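Long-range contacts in Old Yellow Enzyme (Pichia, PDB 6AGZ), which probably catalyses, as a flavin mononucleotide-dependent reductase of the old yellow enzyme family, the asymmetric reduction of enone compounds: residues V184-H190 with H235-S241; L221-D225 with E268-R272; M49-S54 with W93-E99. All blocks are in the same frame, centred on the assembly; numbering follows the deposited sequence.

Interaction 1. Residues V184-H190 with H235-S241; sequences VEVHSAH and HVAVRLS. With FMN (flavin mononucleotide), chain C.
Arg239 NH1, near the plane of the His190 ring at its edge, is shared by two oxygens of flavin mononucleotide: it donates to O2 over 2.8 Å and to O2' over 2.9 Å, at 158° and 170°. NH2 adds a weak bond to O3'. CG stands anti to the backbone N (chi1 -173°) and the chain bends at chi3, which carries the guanidinium from the strand to the flavin. The same O2 sits 3.4 Å above one face of the His187 ring. Glu185 OE2 lies 3.4 Å from Arg239 CB, but no N-H of Arg239 points at it, so any help is probably electrostatic; OE1 bonds Tyr281 and OE2, weakly, Gln110. A lysine in place of Arg239 would probably lose the two-nitrogen hold on O2, O2' and O3', leaving the ribityl chain freer to turn. Behind the site, Val186 N donates to Ala237 O over 2.9 Å, and Val186 O accepts from Arg239 N. Beyond the strands, His190 N donates to Ser241 OG over 3.0 Å, and a water links Ser188 O with Ser241 N. These are neighbouring parallel strands of a TIM barrel, their C-terminal ends forming part of the flavin site.

Interaction 2. Residues L221-D225 with E268-R272; sequences LEVID and ELERR
This is a helix-helix contact on the outside of the TIM barrel, an apolar patch under a salt-bridge network, between the 221-225 part of helix 218-231 and the 268-272 part of helix 258-274. The two axes run in nearly the same direction, 24° apart and 11.8 Å from each other at closest approach, so long side chains have to span the gap. Arg272 does most of the spanning. Its chain is extended from CG to NE, and the guanidinium meets the Asp225 carboxylate side-on: NE donates to OD1 over 2.5 Å and NH2 to OD2 over 2.8 Å, both bonds nearly straight. Each oxygen uses its syn lone pair, and the two planes are only 10° apart, a bidentate arrangement that fixes the rotation of both groups. The remaining nitrogen, NH1, turns back to its own helix, reaching Glu268 OE1 over 3.1 Å and, weakly, Glu268 O. Glu268 is gripped a second time by Arg271, whose NH2 donates to OE1 and NE to OE2, so that OE1 accepts from both arginines. Two arginines and two acids thus form one network, in which the charges would largely balance. Leu221 packs beneath it: CD2 sits 4.1 Å above the guanidinium plane of Arg272, over its centre, while CD1 touches Glu268 CG at 3.7 Å. CD2 also meets Leu269 CD2 at 4.0 Å, and Ile224 CG2 approaches that same methyl more loosely. The flanks belong to other parts of the fold. Arg271 packs on Glu255 of the second subunit, Leu269 rests on Leu279 and Trp309 in loops, and on their inner sides the two helices cover barrel strands 183-187 and 236-240.

Interaction 3. Residues M49-S54 with W93-E99; sequences MLSYYS and WKKIVEE
Tyr53 CE2 comes to the edge of the Trp93 ring, near its plane, 4.3 Å from CZ3, while the indole approaches the tyrosine ring obliquely. One face of Tyr53 is covered by its neighbour Tyr52, whose CD2 lies 3.8 Å above the ring centre. Met49 CE also reaches the indole, obliquely, at 3.5 Å from Trp93 CH2; the bend at chi3 (55°) turns this methyl toward the ring. Ile96 fills the middle, its CG2 4.1 Å from Tyr53 CD2 and its CD1 against Met49 CB. With CG anti to the backbone N (chi1 -175°), Leu50 swings CD1 over the second helix, 3.6 Å from Ile96 CA and 3.5 Å from Glu99 CB. At the far end Ser54 OG donates to Glu99 OE2 over 2.7 Å, though the placing of that hydroxyl is less sure; Lys103 is a second partner of the same oxygen. The aromatic end faces barrel strand 63-70, where Tyr53 OH bonds Glu67. Helices 47-57 and 87-102 therefore meet through an aromatic and aliphatic seam, largely a matter of shape and burial, with the one polar pair, Ser54 and Glu99, less surely placed, at its partly exposed end.

How the interactions relate
From the N terminus, interaction 3 comes first: it closes a loop from helix 47-57 through strand 63-70 to helix 87-102, and ends before the others begin. Interactions 1 and 2 then cross along the chain, since 221-225 falls between the segments of interaction 1 and 268-272 follows both. Strand, helix, strand, helix thus become one two-layered unit, with the parallel strands inside and their helices outside. The layers touch at Val186 CG2 to Ile224 CD1 (3.7 Å) and Val238 CG1 to Leu269 CD1 (3.9 Å). Interaction 3 makes no touch with either, its centre about 21 Å from that of interaction 1, and ties together helices 47-57 and 87-102, which pack outside strand 63-70.

Interaction 1. Residues V184-H190 with H235-S241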
loop_
_atom_site.group_PDB
_atom_site.type_symbol
_atom_site.label_atom_id
_atom_site.label_comp_id
_atom_site.label_asym_id
_atom_site.label_seq_id
_atom_site.Cartn_x
_atom_site.Cartn_y
_atom_site.Cartn_z
ATOM N N VAL A 184 20.280 -5.324 -16.321
ATOM C CA VAL A 184 20.749 -6.035 -15.143
ATOM C C VAL A 184 19.661 -5.916 -14.084
ATOM O O VAL A 184 19.178 -4.813 -13.801
ATOM C CB VAL A 184 22.111 -5.499 -14.650
ATOM C CG1 VAL A 184 22.012 -4.078 -14.090
ATOM C CG2 VAL A 184 22.720 -6.446 -13.643
ATOM N N GLU A 185 19.223 -7.052 -13.552
ATOM C CA GLU A 185 18.074 -7.102 -12.656
ATOM C C GLU A 185 18.552 -7.392 -11.242
ATOM O O GLU A 185 19.207 -8.410 -10.997
ATOM C CB GLU A 185 17.061 -8.154 -13.105
ATOM C CG GLU A 185 15.917 -8.345 -12.120
ATOM C CD GLU A 185 14.903 -9.368 -12.586
ATOM O OE1 GLU A 185 14.667 -9.458 -13.809
ATOM O OE2 GLU A 185 14.345 -10.085 -11.731
ATOM N N VAL A 186 18.216 -6.501 -10.316
ATOM C CA VAL A 186 18.600 -6.659 -8.920
ATOM C C VAL A 186 17.587 -7.580 -8.249
ATOM O O VAL A 186 16.406 -7.241 -8.124
ATOM C CB VAL A 186 18.687 -5.305 -8.211
ATOM C CG1 VAL A 186 18.874 -5.505 -6.736
ATOM C CG2 VAL A 186 19.838 -4.490 -8.782
ATOM N N HIS A 187 18.046 -8.760 -7.835
ATOM C CA HIS A 187 17.214 -9.714 -7.110
ATOM C C HIS A 187 17.066 -9.225 -5.675
ATOM O O HIS A 187 18.030 -9.241 -4.902
ATOM C CB HIS A 187 17.833 -11.108 -7.161
ATOM C CG HIS A 187 16.923 -12.202 -6.694
ATOM N ND1 HIS A 187 15.797 -11.965 -5.934
ATOM C CD2 HIS A 187 16.975 -13.542 -6.880
ATOM C CE1 HIS A 187 15.195 -13.112 -5.672
ATOM N NE2 HIS A 187 15.889 -14.084 -6.236
ATOM N N SER A 188 15.867 -8.779 -5.319
ATOM C CA SER A 188 15.569 -8.284 -3.982
ATOM C C SER A 188 14.342 -8.984 -3.421
ATOM O O SER A 188 13.521 -8.382 -2.723
ATOM C CB SER A 188 15.370 -6.769 -3.993
ATOM O OG SER A 188 15.218 -6.264 -2.678
ATOM N N ALA A 189 14.202 -10.274 -3.717
ATOM C CA ALA A 189 13.019 -11.036 -3.353
ATOM C C ALA A 189 13.418 -12.362 -2.720
ATOM O O ALA A 189 14.596 -12.729 -2.674
ATOM C CB ALA A 189 12.127 -11.284 -4.578
ATOM N N HIS A 190 12.408 -13.066 -2.206
ATOM C CA HIS A 190 12.521 -14.475 -1.822
ATOM C C HIS A 190 13.523 -14.693 -0.689
ATOM O O HIS A 190 14.214 -15.713 -0.637
ATOM C CB HIS A 190 12.874 -15.343 -3.031
ATOM C CG HIS A 190 11.820 -15.350 -4.094
ATOM N ND1 HIS A 190 12.117 -15.443 -5.437
ATOM C CD2 HIS A 190 10.470 -15.278 -4.011
ATOM C CE1 HIS A 190 10.995 -15.425 -6.135
ATOM N NE2 HIS A 190 9.981 -15.328 -5.295
ATOM N N HIS A 235 18.904 0.337 -18.231
ATOM C CA HIS A 235 19.559 -0.964 -18.201
ATOM C C HIS A 235 19.458 -1.622 -16.829
ATOM O O HIS A 235 20.201 -2.567 -16.542
ATOM C CB HIS A 235 21.027 -0.833 -18.613
ATOM C CG HIS A 235 21.227 -0.246 -19.976
ATOM N ND1 HIS A 235 21.224 -1.011 -21.123
ATOM C CD2 HIS A 235 21.449 1.028 -20.375
ATOM C CE1 HIS A 235 21.430 -0.231 -22.170
ATOM N NE2 HIS A 235 21.569 1.011 -21.743
ATOM N N VAL A 236 18.554 -1.141 -15.975
ATOM C CA VAL A 236 18.451 -1.590 -14.591
ATOM C C VAL A 236 17.023 -2.043 -14.317
ATOM O O VAL A 236 16.064 -1.465 -14.842
ATOM C CB VAL A 236 18.869 -0.478 -13.602
ATOM C CG1 VAL A 236 18.801 -0.972 -12.163
ATOM C CG2 VAL A 236 20.268 0.014 -13.919
ATOM N N ALA A 237 16.886 -3.081 -13.495
ATOM C CA ALA A 237 15.592 -3.580 -13.057
ATOM C C ALA A 237 15.734 -4.103 -11.633
ATOM O O ALA A 237 16.818 -4.072 -11.044
ATOM C CB ALA A 237 15.071 -4.664 -14.003
ATOM N N VAL A 238 14.625 -4.595 -11.082
ATOM C CA VAL A 238 14.603 -5.111 -9.717
ATOM C C VAL A 238 13.413 -6.049 -9.593
ATOM O O VAL A 238 12.401 -5.883 -10.279
ATOM C CB VAL A 238 14.543 -3.955 -8.684
ATOM C CG1 VAL A 238 13.231 -3.192 -8.805
ATOM C CG2 VAL A 238 14.745 -4.477 -7.266
ATOM N N ARG A 239 13.542 -7.050 -8.725
ATOM C CA ARG A 239 12.441 -7.959 -8.432
ATOM C C ARG A 239 12.087 -7.891 -6.954
ATOM O O ARG A 239 12.972 -7.861 -6.093
ATOM C CB ARG A 239 12.773 -9.401 -8.821
ATOM C CG ARG A 239 11.578 -10.333 -8.686
ATOM C CD ARG A 239 11.823 -11.683 -9.323
ATOM N NE ARG A 239 10.657 -12.122 -10.083
ATOM C CZ ARG A 239 10.486 -13.355 -10.547
ATOM N NH1 ARG A 239 11.403 -14.284 -10.321
ATOM N NH2 ARG A 239 9.393 -13.660 -11.231
ATOM N N LEU A 240 10.785 -7.869 -6.671
ATOM C CA LEU A 240 10.266 -7.801 -5.313
ATOM C C LEU A 240 9.186 -8.858 -5.128
ATOM O O LEU A 240 8.457 -9.195 -6.065
ATOM C CB LEU A 240 9.692 -6.410 -5.002
ATOM C CG LEU A 240 10.632 -5.219 -5.203
ATOM C CD1 LEU A 240 9.847 -3.916 -5.246
ATOM C CD2 LEU A 240 11.686 -5.173 -4.108
ATOM N N SER A 241 9.088 -9.379 -3.906
ATOM C CA SER A 241 8.092 -10.393 -3.554
ATOM C C SER A 241 7.484 -10.036 -2.206
ATOM O O SER A 241 7.790 -10.657 -1.181
ATOM C CB SER A 241 8.713 -11.791 -3.523
ATOM O OG SER A 241 9.694 -11.887 -2.505
HETATM N N1 FMN C . 13.110 -16.396 -9.329
HETATM C C2 FMN C . 14.146 -15.489 -9.199
HETATM O O2 FMN C . 13.900 -14.298 -9.014
HETATM N N3 FMN C . 15.456 -15.915 -9.273
HETATM C C4 FMN C . 15.733 -17.250 -9.480
HETATM O O4 FMN C . 16.899 -17.638 -9.548
HETATM C C4A FMN C . 14.694 -18.161 -9.611
HETATM N N5 FMN C . 14.975 -19.492 -9.816
HETATM C C5A FMN C . 13.950 -20.402 -9.951
HETATM C C6 FMN C . 14.243 -21.744 -10.158
HETATM C C7 FMN C . 13.216 -22.669 -10.293
HETATM C C7M FMN C . 13.533 -24.115 -10.519
HETATM C C8 FMN C . 11.893 -22.252 -10.220
HETATM C C8M FMN C . 10.782 -23.250 -10.366
HETATM C C9 FMN C . 11.601 -20.911 -10.011
HETATM C C9A FMN C . 12.628 -19.980 -9.877
HETATM N N10 FMN C . 12.342 -18.642 -9.667
HETATM C C10 FMN C . 13.376 -17.734 -9.534
HETATM C "C1'" FMN C . 10.915 -18.177 -9.598
HETATM C "C2'" FMN C . 10.437 -17.939 -11.033
HETATM O "O2'" FMN C . 11.217 -16.919 -11.619
HETATM C "C3'" FMN C . 8.955 -17.577 -11.125
HETATM O "O3'" FMN C . 8.715 -16.353 -10.470
HETATM C "C4'" FMN C . 8.084 -18.675 -10.521
HETATM O "O4'" FMN C . 8.501 -19.931 -11.007
HETATM C "C5'" FMN C . 6.613 -18.485 -10.866
HETATM O "O5'" FMN C . 6.464 -18.398 -12.266
HETATM P P FMN C . 5.776 -19.603 -13.081
HETATM O O1P FMN C . 4.442 -19.926 -12.451
HETATM O O2P FMN C . 5.565 -19.194 -14.519
HETATM O O3P FMN C . 6.679 -20.811 -13.028
HETATM O O HOH W 1 10.998 -8.842 -1.737
#

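Interaction 2. Residues L221-D225 with E268-R272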
loop_
_atom_site.group_PDB
_atom_site.type_symbol
_atom_site.label_atom_id
_atom_site.label_comp_id
_atom_site.label_asym_id
_atom_site.label_seq_id
_atom_site.Cartn_x
_atom_site.Cartn_y
_atom_site.Cartn_z
ATOM N N LEU A 221 17.892 0.672 -2.200
ATOM C CA LEU A 221 17.841 1.919 -2.957
ATOM C C LEU A 221 19.236 2.455 -3.255
ATOM O O LEU A 221 19.466 3.037 -4.320
ATOM C CB LEU A 221 17.013 2.958 -2.203
ATOM C CG LEU A 221 15.516 2.662 -2.106
ATOM C CD1 LEU A 221 14.800 3.764 -1.340
ATOM C CD2 LEU A 221 14.917 2.491 -3.494
ATOM N N GLU A 222 20.179 2.275 -2.328
ATOM C CA GLU A 222 21.547 2.720 -2.576
ATOM C C GLU A 222 22.202 1.892 -3.676
ATOM O O GLU A 222 22.880 2.441 -4.557
ATOM C CB GLU A 222 22.364 2.655 -1.285
ATOM C CG GLU A 222 21.933 3.676 -0.237
ATOM C CD GLU A 222 22.774 3.625 1.026
ATOM O OE1 GLU A 222 23.480 2.618 1.238
ATOM O OE2 GLU A 222 22.727 4.597 1.810
ATOM N N VAL A 223 22.005 0.571 -3.645
ATOM C CA VAL A 223 22.495 -0.282 -4.727
ATOM C C VAL A 223 21.890 0.151 -6.056
ATOM O O VAL A 223 22.590 0.270 -7.070
ATOM C CB VAL A 223 22.190 -1.761 -4.425
ATOM C CG1 VAL A 223 22.467 -2.620 -5.651
ATOM C CG2 VAL A 223 23.015 -2.242 -3.241
ATOM N N ILE A 224 20.578 0.400 -6.067
ATOM C CA ILE A 224 19.899 0.817 -7.293
ATOM C C ILE A 224 20.484 2.122 -7.814
ATOM O O ILE A 224 20.724 2.273 -9.017
ATOM C CB ILE A 224 18.383 0.938 -7.052
ATOM C CG1 ILE A 224 17.773 -0.430 -6.747
ATOM C CG2 ILE A 224 17.699 1.561 -8.258
ATOM C CD1 ILE A 224 18.022 -1.458 -7.819
ATOM N N ASP A 225 20.728 3.085 -6.922
ATOM C CA ASP A 225 21.246 4.377 -7.362
ATOM C C ASP A 225 22.658 4.249 -7.921
ATOM O O ASP A 225 22.974 4.835 -8.964
ATOM C CB ASP A 225 21.212 5.378 -6.206
ATOM C CG ASP A 225 19.800 5.751 -5.802
ATOM O OD1 ASP A 225 18.877 5.564 -6.623
ATOM O OD2 ASP A 225 19.611 6.236 -4.666
ATOM N N GLU A 268 9.572 5.140 -4.023
ATOM C CA GLU A 268 10.895 5.710 -4.258
ATOM C C GLU A 268 11.372 5.441 -5.679
ATOM O O GLU A 268 11.963 6.322 -6.318
ATOM C CB GLU A 268 11.887 5.157 -3.238
ATOM C CG GLU A 268 11.767 5.803 -1.872
ATOM C CD GLU A 268 12.165 7.264 -1.896
ATOM O OE1 GLU A 268 13.369 7.547 -2.064
ATOM O OE2 GLU A 268 11.274 8.130 -1.764
ATOM N N LEU A 269 11.124 4.233 -6.194
ATOM C CA LEU A 269 11.486 3.949 -7.580
ATOM C C LEU A 269 10.721 4.852 -8.543
ATOM O O LEU A 269 11.294 5.378 -9.506
ATOM C CB LEU A 269 11.232 2.475 -7.896
ATOM C CG LEU A 269 12.009 1.466 -7.046
ATOM C CD1 LEU A 269 11.648 0.042 -7.439
ATOM C CD2 LEU A 269 13.508 1.700 -7.169
ATOM N N GLU A 270 9.425 5.055 -8.288
ATOM C CA GLU A 270 8.637 5.953 -9.123
ATOM C C GLU A 270 9.105 7.397 -8.992
ATOM O O GLU A 270 9.010 8.163 -9.957
ATOM C CB GLU A 270 7.154 5.841 -8.766
ATOM C CG GLU A 270 6.235 6.693 -9.632
ATOM C CD GLU A 270 6.222 6.249 -11.083
ATOM O OE1 GLU A 270 6.427 5.044 -11.340
ATOM O OE2 GLU A 270 6.007 7.104 -11.968
ATOM N N ARG A 271 9.602 7.790 -7.816
ATOM C CA ARG A 271 10.149 9.136 -7.665
ATOM C C ARG A 271 11.418 9.305 -8.488
ATOM O O ARG A 271 11.602 10.333 -9.155
ATOM C CB ARG A 271 10.421 9.437 -6.190
ATOM C CG ARG A 271 11.138 10.762 -5.950
ATOM C CD ARG A 271 11.127 11.157 -4.479
ATOM N NE ARG A 271 12.095 10.400 -3.689
ATOM C CZ ARG A 271 13.394 10.679 -3.626
ATOM N NH1 ARG A 271 13.892 11.700 -4.309
ATOM N NH2 ARG A 271 14.197 9.934 -2.879
ATOM N N ARG A 272 12.304 8.307 -8.453
ATOM C CA ARG A 272 13.483 8.343 -9.312
ATOM C C ARG A 272 13.088 8.414 -10.780
ATOM O O ARG A 272 13.731 9.114 -11.571
ATOM C CB ARG A 272 14.362 7.122 -9.045
ATOM C CG ARG A 272 15.167 7.231 -7.766
ATOM C CD ARG A 272 15.539 5.868 -7.213
ATOM N NE ARG A 272 16.429 5.989 -6.062
ATOM C CZ ARG A 272 16.024 6.293 -4.833
ATOM N NH1 ARG A 272 14.739 6.509 -4.589
ATOM N NH2 ARG A 272 16.905 6.384 -3.846
#

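Interaction 3. Residues M49-S54 with W93-E99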
loop_
_atom_site.group_PDB
_atom_site.type_symbol
_atom_site.label_atom_id
_atom_site.label_comp_id
_atom_site.label_asym_id
_atom_site.label_seq_id
_atom_site.Cartn_x
_atom_site.Cartn_y
_atom_site.Cartn_z
ATOM N N MET A 49 24.319 -24.566 -21.164
ATOM C CA MET A 49 23.567 -23.340 -20.925
ATOM C C MET A 49 23.445 -22.513 -22.198
ATOM O O MET A 49 22.414 -21.872 -22.436
ATOM C CB MET A 49 24.235 -22.525 -19.819
ATOM C CG MET A 49 24.213 -23.200 -18.457
ATOM S SD MET A 49 25.254 -22.355 -17.255
ATOM C CE MET A 49 24.590 -20.696 -17.345
ATOM N N LEU A 50 24.487 -22.519 -23.032
ATOM C CA LEU A 50 24.448 -21.757 -24.275
ATOM C C LEU A 50 23.359 -22.279 -25.204
ATOM O O LEU A 50 22.570 -21.500 -25.751
ATOM C CB LEU A 50 25.815 -21.798 -24.959
ATOM C CG LEU A 50 25.981 -20.952 -26.223
ATOM C CD1 LEU A 50 25.216 -19.651 -26.108
ATOM C CD2 LEU A 50 27.449 -20.677 -26.494
ATOM N N SER A 51 23.297 -23.600 -25.394
ATOM C CA SER A 51 22.207 -24.169 -26.179
ATOM C C SER A 51 20.863 -23.932 -25.500
ATOM O O SER A 51 19.849 -23.681 -26.168
ATOM C CB SER A 51 22.445 -25.663 -26.397
ATOM O OG SER A 51 21.329 -26.272 -27.023
ATOM N N TYR A 52 20.849 -23.987 -24.167
ATOM C CA TYR A 52 19.622 -23.822 -23.395
ATOM C C TYR A 52 18.982 -22.463 -23.653
ATOM O O TYR A 52 17.785 -22.373 -23.951
ATOM C CB TYR A 52 19.945 -24.015 -21.912
ATOM C CG TYR A 52 18.833 -23.724 -20.930
ATOM C CD1 TYR A 52 17.864 -24.676 -20.642
ATOM C CD2 TYR A 52 18.782 -22.512 -20.253
ATOM C CE1 TYR A 52 16.859 -24.418 -19.727
ATOM C CE2 TYR A 52 17.783 -22.245 -19.338
ATOM C CZ TYR A 52 16.825 -23.202 -19.078
ATOM O OH TYR A 52 15.828 -22.940 -18.166
ATOM N N TYR A 53 19.768 -21.389 -23.552
ATOM C CA TYR A 53 19.240 -20.062 -23.846
ATOM C C TYR A 53 19.082 -19.828 -25.344
ATOM O O TYR A 53 18.233 -19.028 -25.754
ATOM C CB TYR A 53 20.142 -18.988 -23.240
ATOM C CG TYR A 53 20.082 -18.921 -21.730
ATOM C CD1 TYR A 53 19.029 -18.284 -21.087
ATOM C CD2 TYR A 53 21.078 -19.492 -20.949
ATOM C CE1 TYR A 53 18.968 -18.221 -19.706
ATOM C CE2 TYR A 53 21.026 -19.433 -19.569
ATOM C CZ TYR A 53 19.970 -18.796 -18.954
ATOM O OH TYR A 53 19.916 -18.735 -17.579
ATOM N N SER A 54 19.884 -20.508 -26.166
ATOM C CA SER A 54 19.793 -20.334 -27.613
ATOM C C SER A 54 18.448 -20.814 -28.141
ATOM O O SER A 54 17.807 -20.132 -28.950
ATOM C CB SER A 54 20.939 -21.077 -28.301
ATOM O OG SER A 54 20.811 -21.019 -29.712
ATOM N N TRP A 93 29.536 -15.746 -20.317
ATOM C CA TRP A 93 28.261 -15.037 -20.381
ATOM C C TRP A 93 28.184 -14.152 -21.617
ATOM O O TRP A 93 27.116 -14.014 -22.224
ATOM C CB TRP A 93 28.045 -14.209 -19.113
ATOM C CG TRP A 93 27.479 -14.997 -17.972
ATOM C CD1 TRP A 93 28.053 -15.199 -16.751
ATOM C CD2 TRP A 93 26.228 -15.697 -17.949
ATOM N NE1 TRP A 93 27.234 -15.976 -15.967
ATOM C CE2 TRP A 93 26.109 -16.295 -16.679
ATOM C CE3 TRP A 93 25.196 -15.873 -18.877
ATOM C CZ2 TRP A 93 25.000 -17.057 -16.314
ATOM C CZ3 TRP A 93 24.097 -16.630 -18.513
ATOM C CH2 TRP A 93 24.006 -17.211 -17.242
ATOM N N LYS A 94 29.309 -13.548 -22.010
ATOM C CA LYS A 94 29.331 -12.738 -23.223
ATOM C C LYS A 94 28.972 -13.572 -24.446
ATOM O O LYS A 94 28.224 -13.117 -25.319
ATOM C CB LYS A 94 30.706 -12.094 -23.400
ATOM C CG LYS A 94 30.806 -11.155 -24.596
ATOM C CD LYS A 94 32.216 -10.603 -24.746
ATOM C CE LYS A 94 32.264 -9.446 -25.735
ATOM N NZ LYS A 94 31.897 -9.857 -27.117
ATOM N N LYS A 95 29.491 -14.800 -24.523
ATOM C CA LYS A 95 29.149 -15.664 -25.649
ATOM C C LYS A 95 27.674 -16.047 -25.625
ATOM O O LYS A 95 27.017 -16.081 -26.677
ATOM C CB LYS A 95 30.041 -16.904 -25.644
ATOM C CG LYS A 95 31.506 -16.582 -25.898
ATOM C CD LYS A 95 32.398 -17.798 -25.729
ATOM C CE LYS A 95 33.824 -17.479 -26.146
ATOM N NZ LYS A 95 34.668 -18.701 -26.222
ATOM N N ILE A 96 27.128 -16.323 -24.435
ATOM C CA ILE A 96 25.697 -16.609 -24.339
ATOM C C ILE A 96 24.877 -15.423 -24.836
ATOM O O ILE A 96 23.909 -15.589 -25.591
ATOM C CB ILE A 96 25.317 -16.998 -22.896
ATOM C CG1 ILE A 96 25.947 -18.339 -22.518
ATOM C CG2 ILE A 96 23.803 -17.060 -22.741
ATOM C CD1 ILE A 96 25.516 -18.853 -21.160
ATOM N N VAL A 97 25.261 -14.207 -24.434
ATOM C CA VAL A 97 24.542 -13.011 -24.866
ATOM C C VAL A 97 24.622 -12.853 -26.377
ATOM O O VAL A 97 23.623 -12.544 -27.039
ATOM C CB VAL A 97 25.093 -11.767 -24.145
ATOM C CG1 VAL A 97 24.438 -10.508 -24.683
ATOM C CG2 VAL A 97 24.868 -11.879 -22.659
ATOM N N GLU A 98 25.813 -13.056 -26.946
ATOM C CA GLU A 98 25.977 -12.906 -28.388
ATOM C C GLU A 98 25.114 -13.901 -29.148
ATOM O O GLU A 98 24.546 -13.568 -30.197
ATOM C CB GLU A 98 27.449 -13.064 -28.767
ATOM C CG GLU A 98 28.329 -11.920 -28.291
ATOM C CD GLU A 98 29.798 -12.162 -28.564
ATOM O OE1 GLU A 98 30.153 -13.292 -28.962
ATOM O OE2 GLU A 98 30.599 -11.223 -28.378
ATOM N N GLU A 99 24.990 -15.128 -28.634
ATOM C CA GLU A 99 24.119 -16.095 -29.295
ATOM C C GLU A 99 22.651 -15.708 -29.154
ATOM O O GLU A 99 21.880 -15.826 -30.115
ATOM C CB GLU A 99 24.362 -17.497 -28.740
ATOM C CG GLU A 99 23.344 -18.536 -29.198
ATOM C CD GLU A 99 23.471 -18.901 -30.668
ATOM O OE1 GLU A 99 24.413 -18.424 -31.335
ATOM O OE2 GLU A 99 22.620 -19.673 -31.159
#